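Local coordinates for protease Do-like 2, chloroplastic (PDB 4FLN), which performs the primary cleavage of the photodamaged D1 protein of plant photosystem II, acting as a chloroplast serine protease of the peptidase S1C family, at residues Y62-Q67 with L419-A424; H359-H364 with P386-E391; S371-A376 with H452-I457; L378-L383 with F467-N472; N425-G430 with N483-C488. All coordinates share one frame; numbering follows the deposited sequence.

Interaction 1: Y62-Q67 with L419-A424; sequences YSLPWQ and LSQVLA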
# COMPACT_ATOMS: atom_id res chain seq x y z
N TYR B 62 25.58 8.64 12.64
CA TYR B 62 26.59 7.59 12.48
C TYR B 62 27.11 7.46 11.05
O TYR B 62 28.29 7.17 10.81
CB TYR B 62 26.07 6.25 13.01
CG TYR B 62 25.66 6.35 14.45
CD1 TYR B 62 26.54 6.01 15.47
CD2 TYR B 62 24.42 6.84 14.80
CE1 TYR B 62 26.17 6.12 16.79
CE2 TYR B 62 24.04 6.96 16.11
CZ TYR B 62 24.92 6.60 17.11
OH TYR B 62 24.54 6.72 18.42
N SER B 63 26.21 7.69 10.09
CA SER B 63 26.55 7.65 8.68
C SER B 63 27.65 8.65 8.39
O SER B 63 28.62 8.34 7.71
CB SER B 63 25.31 7.97 7.85
OG SER B 63 24.26 7.05 8.15
N LEU B 64 27.50 9.86 8.93
CA LEU B 64 28.54 10.88 8.83
C LEU B 64 28.96 11.30 10.25
O LEU B 64 28.38 12.23 10.81
CB LEU B 64 28.00 12.10 8.07
CG LEU B 64 27.18 11.87 6.80
CD1 LEU B 64 26.27 13.06 6.52
CD2 LEU B 64 28.07 11.58 5.60
N PRO B 65 29.94 10.60 10.85
CA PRO B 65 30.10 10.91 12.28
C PRO B 65 31.07 12.04 12.65
O PRO B 65 31.70 11.95 13.70
CB PRO B 65 30.69 9.61 12.81
CG PRO B 65 31.54 9.12 11.67
CD PRO B 65 30.80 9.49 10.42
N TRP B 66 31.12 13.11 11.85
CA TRP B 66 31.71 14.38 12.26
C TRP B 66 30.56 15.32 12.55
O TRP B 66 30.76 16.48 12.90
CB TRP B 66 32.63 14.94 11.17
CG TRP B 66 32.06 14.75 9.82
CD1 TRP B 66 31.21 15.58 9.16
CD2 TRP B 66 32.28 13.63 8.95
NE1 TRP B 66 30.89 15.06 7.94
CE2 TRP B 66 31.53 13.86 7.78
CE3 TRP B 66 33.04 12.46 9.05
CZ2 TRP B 66 31.52 12.96 6.72
CZ3 TRP B 66 33.03 11.57 8.00
CH2 TRP B 66 32.27 11.82 6.84
N GLN B 67 29.35 14.80 12.35
CA GLN B 67 28.12 15.59 12.41
C GLN B 67 27.15 15.04 13.45
O GLN B 67 27.27 13.90 13.91
CB GLN B 67 27.40 15.58 11.06
CG GLN B 67 27.93 16.54 10.01
CD GLN B 67 27.04 16.58 8.76
OE1 GLN B 67 25.91 16.08 8.77
NE2 GLN B 67 27.56 17.18 7.69
N LEU B 419 34.86 0.50 6.19
CA LEU B 419 35.02 1.64 5.32
C LEU B 419 33.61 1.97 4.88
O LEU B 419 33.01 1.22 4.11
CB LEU B 419 35.85 1.19 4.13
CG LEU B 419 35.89 2.10 2.92
CD1 LEU B 419 36.30 3.48 3.37
CD2 LEU B 419 36.88 1.54 1.94
N SER B 420 33.08 3.09 5.35
CA SER B 420 31.70 3.45 5.00
C SER B 420 31.58 4.08 3.61
O SER B 420 30.85 3.56 2.76
CB SER B 420 31.02 4.31 6.08
OG SER B 420 31.92 5.23 6.67
N GLN B 421 32.26 5.20 3.38
CA GLN B 421 32.32 5.80 2.05
C GLN B 421 33.75 6.21 1.70
O GLN B 421 34.62 6.28 2.57
CB GLN B 421 31.38 7.01 1.97
CG GLN B 421 31.88 8.23 2.74
CD GLN B 421 30.78 9.21 3.10
OE1 GLN B 421 30.24 9.16 4.20
NE2 GLN B 421 30.44 10.11 2.17
N VAL B 422 34.01 6.48 0.43
CA VAL B 422 35.27 7.08 0.02
C VAL B 422 34.98 8.47 -0.53
O VAL B 422 34.18 8.61 -1.44
CB VAL B 422 35.98 6.28 -1.09
CG1 VAL B 422 37.15 7.06 -1.63
CG2 VAL B 422 36.43 4.93 -0.58
N LEU B 423 35.62 9.49 0.01
CA LEU B 423 35.38 10.83 -0.52
C LEU B 423 36.28 10.99 -1.74
O LEU B 423 37.52 11.04 -1.61
CB LEU B 423 35.71 11.88 0.52
CG LEU B 423 35.29 11.56 1.95
CD1 LEU B 423 35.78 12.63 2.89
CD2 LEU B 423 33.79 11.46 2.01
N ALA B 424 35.66 11.11 -2.91
CA ALA B 424 36.37 11.00 -4.17
C ALA B 424 37.55 11.98 -4.29
O ALA B 424 37.48 13.12 -3.84
CB ALA B 424 35.41 11.17 -5.32
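S63 meets Q421 through its main chain. The carbonyl O of S63 lies 4.0 Å from OE1 of Q421. Both atoms are acceptors, so this is an approach and not a bond. The hydroxyl of S63 is used by E391, to which it hydrogen-bonds. L64 comes next and makes the closest contact: its CD2 is 3.5 Å from OE1 of Q421. The two side chains cross at about a right angle, and a leucine methyl touches the amide oxygen. Q421 stands on strand 417-422. Its CG lies between the backbone N and the carbonyl carbon (chi1 73°), and the chain is extended beyond, which carries the amide out to the loop. CH2 of W66 comes obliquely to OE1 of Q421, at 4.3 Å. CB of L64 covers one face of the W66 ring, 3.7 Å above its plane, and Y372 meets the same ring edge-to-face. The loop folds back here, with Q67 N bonded to L64 O at 3.1 Å. Q421 also packs on Q71 of a second subunit. The chemistry is loose van der Waals touching of one amide oxygen, so this join of protease loop and PDZ strand probably relies mainly on the surrounding bonds.

Interaction 2: H359-H364 with P386-E391; sequences HLVPYH and PLIEEE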
# COMPACT_ATOMS: atom_id res chain seq x y z
N HIS B 359 29.58 -6.83 23.51
CA HIS B 359 28.97 -6.79 22.19
C HIS B 359 29.94 -6.35 21.10
O HIS B 359 30.33 -5.19 21.04
CB HIS B 359 27.78 -5.84 22.21
CG HIS B 359 26.59 -6.36 22.94
ND1 HIS B 359 25.69 -7.24 22.36
CD2 HIS B 359 26.13 -6.12 24.19
CE1 HIS B 359 24.74 -7.52 23.23
NE2 HIS B 359 24.98 -6.85 24.35
N LEU B 360 30.30 -7.26 20.21
CA LEU B 360 31.25 -6.96 19.14
C LEU B 360 30.74 -5.79 18.30
O LEU B 360 31.48 -4.86 17.99
CB LEU B 360 31.46 -8.19 18.26
CG LEU B 360 32.25 -7.95 16.99
CD1 LEU B 360 33.62 -7.39 17.33
CD2 LEU B 360 32.37 -9.24 16.17
N VAL B 361 29.46 -5.85 17.95
CA VAL B 361 28.79 -4.74 17.31
C VAL B 361 27.84 -4.18 18.36
O VAL B 361 26.78 -4.75 18.61
CB VAL B 361 27.98 -5.23 16.10
CG1 VAL B 361 27.13 -4.12 15.51
CG2 VAL B 361 28.90 -5.84 15.05
N PRO B 362 28.21 -3.05 18.97
CA PRO B 362 27.48 -2.52 20.12
C PRO B 362 26.15 -1.88 19.76
O PRO B 362 26.00 -1.36 18.65
CB PRO B 362 28.43 -1.46 20.68
CG PRO B 362 29.20 -1.01 19.51
CD PRO B 362 29.40 -2.24 18.66
N TYR B 363 25.18 -1.96 20.66
CA TYR B 363 23.93 -1.21 20.52
C TYR B 363 24.05 0.22 21.04
O TYR B 363 23.42 1.13 20.51
CB TYR B 363 22.78 -1.94 21.22
CG TYR B 363 22.40 -3.25 20.56
CD1 TYR B 363 21.34 -3.30 19.66
CD2 TYR B 363 23.11 -4.42 20.81
CE1 TYR B 363 20.99 -4.49 19.04
CE2 TYR B 363 22.76 -5.62 20.19
CZ TYR B 363 21.70 -5.64 19.31
OH TYR B 363 21.34 -6.82 18.69
N HIS B 364 24.83 0.40 22.11
CA HIS B 364 24.80 1.64 22.88
C HIS B 364 25.85 2.73 22.57
O HIS B 364 25.70 3.87 23.02
CB HIS B 364 24.77 1.30 24.38
CG HIS B 364 25.28 2.38 25.28
ND1 HIS B 364 24.83 3.68 25.21
CD2 HIS B 364 26.20 2.35 26.27
CE1 HIS B 364 25.46 4.41 26.12
NE2 HIS B 364 26.30 3.63 26.78
N PRO B 386 23.30 1.24 15.63
CA PRO B 386 22.78 2.52 15.14
C PRO B 386 23.21 2.82 13.71
O PRO B 386 22.38 3.28 12.92
CB PRO B 386 23.43 3.53 16.09
CG PRO B 386 23.65 2.77 17.34
CD PRO B 386 23.98 1.37 16.92
N LEU B 387 24.47 2.56 13.36
CA LEU B 387 24.94 2.79 11.99
C LEU B 387 24.12 1.96 10.99
O LEU B 387 23.64 2.48 9.99
CB LEU B 387 26.43 2.47 11.85
CG LEU B 387 27.05 2.67 10.46
CD1 LEU B 387 26.64 4.02 9.93
CD2 LEU B 387 28.57 2.55 10.52
N ILE B 388 23.99 0.68 11.28
CA ILE B 388 23.13 -0.22 10.52
C ILE B 388 21.72 0.35 10.43
O ILE B 388 21.18 0.52 9.33
CB ILE B 388 23.11 -1.62 11.17
CG1 ILE B 388 24.52 -2.21 11.21
CG2 ILE B 388 22.14 -2.55 10.45
CD1 ILE B 388 24.60 -3.56 11.85
N GLU B 389 21.11 0.67 11.57
CA GLU B 389 19.76 1.23 11.58
C GLU B 389 19.63 2.41 10.61
O GLU B 389 18.68 2.49 9.83
CB GLU B 389 19.37 1.67 12.99
CG GLU B 389 18.15 0.96 13.57
CD GLU B 389 18.46 -0.47 14.05
OE1 GLU B 389 18.80 -1.33 13.20
OE2 GLU B 389 18.35 -0.72 15.27
N GLU B 390 20.59 3.32 10.65
CA GLU B 390 20.52 4.55 9.89
C GLU B 390 20.77 4.36 8.39
O GLU B 390 20.22 5.09 7.57
CB GLU B 390 21.51 5.56 10.46
CG GLU B 390 21.43 6.93 9.85
CD GLU B 390 22.53 7.83 10.33
OE1 GLU B 390 22.56 9.00 9.91
OE2 GLU B 390 23.37 7.36 11.13
N GLU B 391 21.61 3.39 8.04
CA GLU B 391 21.93 3.10 6.64
C GLU B 391 20.85 2.18 6.05
O GLU B 391 20.81 1.92 4.84
CB GLU B 391 23.31 2.45 6.53
CG GLU B 391 24.24 3.08 5.48
CD GLU B 391 25.23 4.07 6.08
OE1 GLU B 391 26.39 3.68 6.33
OE2 GLU B 391 24.86 5.23 6.28
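The backbones of Y363 and P386 come nearest here, 6.6 Å between their CA atoms, where an irregular loop passes the first turn of helix 385-391. The main-chain oxygens of the loop rest on the proline ring. O of Y363 lies 3.6 Å from CG of P386, and O of P362 lies 3.8 Å from CD of the same ring. These are van der Waals contacts of carbonyls with ring methylenes. Two residues further along the helix, CD1 of I388 reaches CG1 of V361 at 4.5 Å. CD1 of I388 is anti to CA (chi2 179°), which carries the end methyl to the valine. In this PDZ domain the short helix follows strand 378-382, and the loop runs up to strand 373-375, so the contact sits beside its first hairpin. Helix 398-406 covers the same spot, with A404 touching both V361 and I388. The ring of H359 has CD2 of Y363 over one face, 4.1 Å above its plane. Y363 also packs on a modified side chain of the bound peptide. Its side chain is about 12 Å from that of D122, a charge-relay residue by similarity. E390 accepts bonds from the backbone N atoms of Y62 and S63.

Interaction 3: S371-A376 with H452-I457; sequences SYIIVA and HLAHLI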
# COMPACT_ATOMS: atom_id res chain seq x y z
N SER B 371 33.63 6.89 16.89
CA SER B 371 34.98 7.13 16.41
C SER B 371 35.02 7.13 14.90
O SER B 371 34.24 6.44 14.24
CB SER B 371 35.91 6.05 16.94
OG SER B 371 35.66 5.83 18.32
N TYR B 372 35.93 7.92 14.34
CA TYR B 372 36.18 7.88 12.92
C TYR B 372 37.59 8.34 12.58
O TYR B 372 38.17 9.16 13.29
CB TYR B 372 35.12 8.66 12.14
CG TYR B 372 35.28 10.16 12.13
CD1 TYR B 372 35.91 10.80 11.07
CD2 TYR B 372 34.78 10.94 13.17
CE1 TYR B 372 36.05 12.18 11.05
CE2 TYR B 372 34.91 12.31 13.15
CZ TYR B 372 35.55 12.93 12.09
OH TYR B 372 35.69 14.30 12.07
N ILE B 373 38.14 7.79 11.51
CA ILE B 373 39.42 8.23 10.98
C ILE B 373 39.37 8.21 9.45
O ILE B 373 38.78 7.31 8.85
CB ILE B 373 40.60 7.39 11.54
CG1 ILE B 373 41.94 7.88 11.00
CG2 ILE B 373 40.40 5.91 11.24
CD1 ILE B 373 43.14 7.23 11.66
N ILE B 374 39.96 9.23 8.82
CA ILE B 374 39.94 9.36 7.37
C ILE B 374 41.34 9.38 6.78
O ILE B 374 42.17 10.21 7.15
CB ILE B 374 39.20 10.64 6.94
CG1 ILE B 374 37.86 10.75 7.67
CG2 ILE B 374 38.96 10.65 5.44
CD1 ILE B 374 37.04 11.95 7.25
N VAL B 375 41.62 8.46 5.87
CA VAL B 375 42.91 8.41 5.20
C VAL B 375 42.71 8.45 3.69
O VAL B 375 42.01 7.61 3.13
CB VAL B 375 43.69 7.12 5.53
CG1 VAL B 375 45.17 7.35 5.32
CG2 VAL B 375 43.41 6.67 6.94
N ALA B 376 43.32 9.42 3.04
CA ALA B 376 43.22 9.54 1.60
C ALA B 376 41.74 9.58 1.17
O ALA B 376 41.36 9.10 0.09
CB ALA B 376 43.95 8.39 0.92
N HIS B 452 43.61 0.92 17.07
CA HIS B 452 44.74 0.16 16.53
C HIS B 452 45.03 0.63 15.10
O HIS B 452 46.15 1.06 14.79
CB HIS B 452 44.39 -1.32 16.53
CG HIS B 452 45.53 -2.21 16.12
ND1 HIS B 452 45.33 -3.46 15.58
CD2 HIS B 452 46.87 -2.02 16.17
CE1 HIS B 452 46.50 -4.01 15.32
NE2 HIS B 452 47.45 -3.16 15.66
N LEU B 453 44.03 0.55 14.23
CA LEU B 453 44.21 1.01 12.87
C LEU B 453 44.82 2.41 12.86
O LEU B 453 45.74 2.69 12.09
CB LEU B 453 42.90 1.02 12.09
CG LEU B 453 43.05 1.55 10.67
CD1 LEU B 453 43.95 0.62 9.86
CD2 LEU B 453 41.68 1.72 10.00
N ALA B 454 44.30 3.27 13.73
CA ALA B 454 44.75 4.66 13.80
C ALA B 454 46.21 4.75 14.26
O ALA B 454 46.97 5.61 13.79
CB ALA B 454 43.84 5.45 14.72
N HIS B 455 46.60 3.86 15.16
CA HIS B 455 47.98 3.80 15.62
C HIS B 455 48.91 3.29 14.52
O HIS B 455 50.08 3.64 14.48
CB HIS B 455 48.10 2.89 16.83
CG HIS B 455 49.51 2.67 17.28
ND1 HIS B 455 50.14 1.45 17.19
CD2 HIS B 455 50.42 3.52 17.81
CE1 HIS B 455 51.37 1.55 17.65
NE2 HIS B 455 51.56 2.80 18.04
N LEU B 456 48.39 2.44 13.65
CA LEU B 456 49.20 1.87 12.58
C LEU B 456 49.41 2.89 11.47
O LEU B 456 50.50 2.97 10.90
CB LEU B 456 48.57 0.58 12.05
CG LEU B 456 48.62 -0.58 13.06
CD1 LEU B 456 47.94 -1.83 12.54
CD2 LEU B 456 50.05 -0.88 13.43
N ILE B 457 48.39 3.68 11.17
CA ILE B 457 48.53 4.74 10.18
C ILE B 457 49.62 5.70 10.60
O ILE B 457 50.49 6.05 9.81
CB ILE B 457 47.23 5.53 10.01
CG1 ILE B 457 46.30 4.84 9.01
CG2 ILE B 457 47.53 6.93 9.50
CD1 ILE B 457 45.99 3.42 9.35
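I373 and A454 make the closest touch of strand and helix. The end methyl CD1 of I373 lies 3.6 Å from CB of A454 and 3.7 Å from CA of A454. The small alanine lets the isoleucine reach the helix backbone. I373 holds CG1 opposite its backbone N (chi1 -179°) and continues extended, so its chain is straight out from the strand. V375, two residues on, points to the same side. Its CG2 meets CG1 of I457 at 4.0 Å, and the two side chains slide past each other in opposite directions. CG2 of V375 is on the branch beside the backbone N (chi1 -156° for the other branch). A454 and I457, about a turn apart, face I373 and V375, two residues apart on the strand. The CA atoms of I373 and A454 are 7.0 Å apart, and those of V375 and I457 are 8.4 Å apart.

Further out, L453 points toward the strand and packs on F380, F442 and I447. I450, a turn earlier in the helix, also touches I373. F442 of strand 437-442 touches L456 and I457. The strand is held in place by backbone bonds of I373 with F380 and of I374 with E498. On its other side, Y372 packs on P65 and meets the W66 ring edge-to-face. Strands 373-375 and 378-382 form a beta hairpin. A helix laid over one face of a curled antiparallel sheet in this way is the build of a PDZ domain, and the contact joins the hairpin to helix 450-459.

Interaction 4: L378-L383 with F467-N472; sequences LVFTPL and FEFEDN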
# COMPACT_ATOMS: atom_id res chain seq x y z
N LEU B 378 39.47 7.98 2.55
CA LEU B 378 38.83 6.73 2.95
C LEU B 378 38.32 6.86 4.38
O LEU B 378 39.10 7.04 5.32
CB LEU B 378 39.77 5.52 2.84
CG LEU B 378 40.46 5.13 1.52
CD1 LEU B 378 40.63 3.62 1.46
CD2 LEU B 378 39.75 5.65 0.29
N VAL B 379 37.01 6.78 4.55
CA VAL B 379 36.40 7.06 5.83
C VAL B 379 36.08 5.78 6.59
O VAL B 379 35.31 4.94 6.12
CB VAL B 379 35.12 7.91 5.65
CG1 VAL B 379 34.32 7.94 6.92
CG2 VAL B 379 35.49 9.31 5.21
N PHE B 380 36.70 5.64 7.76
CA PHE B 380 36.53 4.45 8.61
C PHE B 380 35.73 4.73 9.90
O PHE B 380 35.95 5.73 10.58
CB PHE B 380 37.90 3.87 8.98
CG PHE B 380 38.70 3.39 7.80
CD1 PHE B 380 38.37 2.22 7.14
CD2 PHE B 380 39.81 4.09 7.38
CE1 PHE B 380 39.12 1.77 6.08
CE2 PHE B 380 40.56 3.65 6.30
CZ PHE B 380 40.21 2.49 5.65
N THR B 381 34.79 3.85 10.23
CA THR B 381 34.17 3.82 11.56
C THR B 381 33.96 2.39 12.02
O THR B 381 33.96 1.46 11.21
CB THR B 381 32.79 4.50 11.60
OG1 THR B 381 32.08 4.19 10.39
CG2 THR B 381 32.91 5.98 11.76
N PRO B 382 33.76 2.21 13.34
CA PRO B 382 33.37 0.89 13.84
C PRO B 382 31.92 0.61 13.46
O PRO B 382 31.08 1.51 13.42
CB PRO B 382 33.52 1.04 15.36
CG PRO B 382 34.36 2.25 15.56
CD PRO B 382 33.99 3.16 14.44
N LEU B 383 31.64 -0.65 13.13
CA LEU B 383 30.29 -1.06 12.83
C LEU B 383 29.52 -1.04 14.14
O LEU B 383 30.01 -1.50 15.18
CB LEU B 383 30.31 -2.48 12.25
CG LEU B 383 29.30 -2.98 11.21
CD1 LEU B 383 28.87 -4.38 11.58
CD2 LEU B 383 28.10 -2.07 11.07
N PHE B 467 45.38 -1.67 2.25
CA PHE B 467 44.19 -2.09 2.97
C PHE B 467 43.60 -3.34 2.35
O PHE B 467 43.15 -3.30 1.21
CB PHE B 467 43.14 -0.98 2.93
CG PHE B 467 43.56 0.29 3.63
CD1 PHE B 467 44.06 1.36 2.90
CD2 PHE B 467 43.42 0.42 5.01
CE1 PHE B 467 44.44 2.53 3.54
CE2 PHE B 467 43.80 1.58 5.64
CZ PHE B 467 44.32 2.64 4.90
N GLU B 468 43.61 -4.45 3.08
CA GLU B 468 42.92 -5.65 2.62
C GLU B 468 41.53 -5.75 3.23
O GLU B 468 41.38 -5.75 4.45
CB GLU B 468 43.72 -6.91 2.96
CG GLU B 468 44.98 -7.07 2.13
CD GLU B 468 45.90 -8.16 2.67
OE1 GLU B 468 47.14 -7.97 2.62
OE2 GLU B 468 45.37 -9.20 3.14
N PHE B 469 40.51 -5.84 2.39
CA PHE B 469 39.14 -5.90 2.89
C PHE B 469 38.60 -7.31 2.88
O PHE B 469 39.30 -8.26 2.52
CB PHE B 469 38.23 -4.98 2.07
CG PHE B 469 38.63 -3.55 2.12
CD1 PHE B 469 37.95 -2.66 2.92
CD2 PHE B 469 39.70 -3.09 1.39
CE1 PHE B 469 38.32 -1.34 2.96
CE2 PHE B 469 40.08 -1.77 1.43
CZ PHE B 469 39.39 -0.89 2.23
N GLU B 470 37.33 -7.43 3.27
CA GLU B 470 36.68 -8.72 3.48
C GLU B 470 36.60 -9.58 2.23
O GLU B 470 36.86 -10.78 2.28
CB GLU B 470 35.29 -8.52 4.09
CG GLU B 470 34.44 -9.79 4.20
CD GLU B 470 34.97 -10.81 5.21
OE1 GLU B 470 36.13 -10.67 5.67
OE2 GLU B 470 34.23 -11.76 5.55
N ASP B 471 36.24 -8.97 1.11
CA ASP B 471 36.15 -9.68 -0.17
C ASP B 471 37.51 -10.23 -0.63
O ASP B 471 37.59 -11.04 -1.54
CB ASP B 471 35.55 -8.76 -1.24
N ASN B 472 38.57 -9.81 0.05
CA ASN B 472 39.93 -10.01 -0.41
C ASN B 472 40.32 -8.88 -1.37
O ASN B 472 41.45 -8.82 -1.86
CB ASN B 472 40.14 -11.40 -1.02
CG ASN B 472 41.60 -11.83 -1.00
OD1 ASN B 472 42.41 -11.30 -0.24
ND2 ASN B 472 41.94 -12.80 -1.85
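The aromatic contact of F380 with F467 comes first. CZ of F380 sits over one face of the F467 ring, 3.7 Å from its CE2. The centroids are 5.3 Å apart and the planes meet at 37°, so the pair is oblique. Both rings hold CG opposite the carbonyl carbon and beside the backbone N (chi1 -62° for F380). Both CB atoms point toward the other strand, and this torsion brings the rings together. F469 adds a third ring, its CE1 lying at the edge of the F380 ring, near that ring's plane, 4.5 Å from CE1 of F380. F442 meets F467 edge-to-face.

Aliphatic packing comes next. CD1 of L378 approaches CD1 of F467 at 4.4 Å, obliquely to the ring. L477 touches both L378 and F467, while L419 packs on both F380 and F469. With an alanine at F467, the tip of F380 and CD1 of L378 would probably lose this ring contact, and a gap would open beside them.

Backbone bonds join strand 378-382 to its sheet neighbours; none links the two segments. V379 pairs with S420 and Q421, F380 with I373. N472 N bonds to F469 O at 3.0 Å, closing the type I turn that leads to strand 474-478. The axes of strands 378-382 and 467-469 come no nearer than 12.4 Å, at 60° to each other. Two strands, 417-422 and 437-442, lie between them in the sheet order. Its curl brings the two strands face to face over a phenylalanine-rich core, the hydrophobic interior of this PDZ domain.

Interaction 5: N425-G430 with N483-C488; sequences NEVNIG and NSASLC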
# COMPACT_ATOMS: atom_id res chain seq x y z
N ASN B 425 38.64 11.51 -4.91
CA ASN B 425 39.85 12.32 -5.08
C ASN B 425 40.91 11.58 -5.90
O ASN B 425 40.87 10.36 -6.03
CB ASN B 425 40.43 12.73 -3.73
CG ASN B 425 41.51 13.79 -3.86
OD1 ASN B 425 42.70 13.49 -3.87
ND2 ASN B 425 41.08 15.05 -3.95
N GLU B 426 41.88 12.32 -6.43
CA GLU B 426 42.85 11.75 -7.35
C GLU B 426 43.73 10.64 -6.76
O GLU B 426 44.30 9.84 -7.50
CB GLU B 426 43.71 12.85 -7.96
N VAL B 427 43.85 10.58 -5.44
CA VAL B 427 44.66 9.53 -4.83
C VAL B 427 43.89 8.20 -4.74
O VAL B 427 44.48 7.12 -4.79
CB VAL B 427 45.12 9.91 -3.41
CG1 VAL B 427 46.52 9.40 -3.17
CG2 VAL B 427 45.07 11.42 -3.23
N ASN B 428 42.58 8.31 -4.58
CA ASN B 428 41.71 7.16 -4.41
C ASN B 428 41.00 6.64 -5.67
O ASN B 428 40.10 5.80 -5.58
CB ASN B 428 40.73 7.38 -3.24
CG ASN B 428 39.83 8.58 -3.44
OD1 ASN B 428 39.23 8.76 -4.50
ND2 ASN B 428 39.71 9.39 -2.39
N ILE B 429 41.37 7.17 -6.84
CA ILE B 429 40.68 6.78 -8.07
C ILE B 429 40.58 5.26 -8.19
O ILE B 429 41.56 4.54 -7.98
CB ILE B 429 41.34 7.36 -9.34
CG1 ILE B 429 42.55 6.52 -9.76
CG2 ILE B 429 41.72 8.83 -9.15
CD1 ILE B 429 43.37 7.17 -10.85
N GLY B 430 39.39 4.80 -8.53
CA GLY B 430 39.10 3.38 -8.60
C GLY B 430 38.51 2.86 -7.30
O GLY B 430 37.79 1.86 -7.29
N ASN B 483 48.87 12.33 2.24
CA ASN B 483 49.04 13.41 3.19
C ASN B 483 48.81 14.77 2.55
O ASN B 483 48.05 15.58 3.08
CB ASN B 483 50.40 13.31 3.87
CG ASN B 483 50.51 12.08 4.76
OD1 ASN B 483 51.33 11.20 4.54
ND2 ASN B 483 49.65 12.02 5.78
N SER B 484 49.44 15.01 1.40
CA SER B 484 49.24 16.25 0.65
C SER B 484 47.77 16.52 0.37
O SER B 484 47.34 17.67 0.30
CB SER B 484 50.00 16.20 -0.68
OG SER B 484 51.34 15.77 -0.50
N ALA B 485 47.00 15.45 0.18
CA ALA B 485 45.60 15.59 -0.19
C ALA B 485 44.72 15.88 1.02
O ALA B 485 43.60 16.37 0.88
CB ALA B 485 45.11 14.34 -0.92
N SER B 486 45.26 15.59 2.21
CA SER B 486 44.51 15.69 3.46
C SER B 486 43.67 16.96 3.59
O SER B 486 42.43 16.89 3.58
CB SER B 486 45.47 15.58 4.65
OG SER B 486 44.79 15.79 5.87
N LEU B 487 44.32 18.12 3.70
CA LEU B 487 43.57 19.37 3.85
C LEU B 487 42.58 19.58 2.70
O LEU B 487 41.45 20.02 2.91
CB LEU B 487 44.52 20.56 3.98
N CYS B 488 43.00 19.23 1.48
CA CYS B 488 42.18 19.50 0.31
C CYS B 488 40.88 18.71 0.31
O CYS B 488 39.82 19.21 -0.09
CB CYS B 488 42.98 19.23 -0.98
SG CYS B 488 42.05 19.45 -2.52
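V427 and A485 mark the closest backbone approach, 7.7 Å between their CA atoms. The loop 425-430 makes a type I beta turn from N425 to N428, closed by a weak bond of N428 N to N425 O at 3.0 Å. Segment 483-488 is helical, with S486 N bonded to N483 O at 2.9 Å. The helix is kinked at 487 and 488, whose N atoms lack a bond to the turn before.

The side chain of A485 is the point that both loop residues meet. CG2 of V427 lies 3.7 Å from CB of A485, an apolar touch of methyl on methyl. OD1 of N425 lies 3.9 Å from the same CB, a plain van der Waals contact. CG of N425 is trans to its own backbone N (chi1 -168°), which turns its amide to the helix. V427 also touches A481 and S482, so it leans on more than one turn, and N425 reaches I489.

N428 does not reach the helix, but it helps hold the turn. Its OD1 accepts a bent bond from N425 N at 2.8 Å, with an N-H...O angle of 134° and the donor tilted 23° from the carbonyl plane. Its ND2 bonds to the carbonyls of L423, just past strand 417-422, and of A376 in the hairpin, tying the turn to both. N264 of a third subunit bonds to the carbonyls of V427 and I429.

This is a surface contact of the PDZ domain. It lays the loop between strands 417-422 and 437-442 against helix 479-493, the long helix that follows the last strand of the sheet.

Overall arrangement
Interaction 4 is the buried core, with rings and methyls packed inside the PDZ sheet. Interaction 3 extends that core to helix 450-459. The two share the hairpin of strands 373-375 and 378-382, joined by the bond I373 O to F380 N. Interaction 1 is partly buried and joins the protease loop to strand 417-422, the neighbour of strand 378-382. Its chemistry is an amide oxygen against carbon and a carbonyl. Interaction 2 lies beside it, linked by S63 OG to E391 OE2, and rests on carbonyls against proline. Interaction 5 is at the surface. N428 connects it to interactions 1 and 3. Interactions 4 and 5 both touch the third subunit.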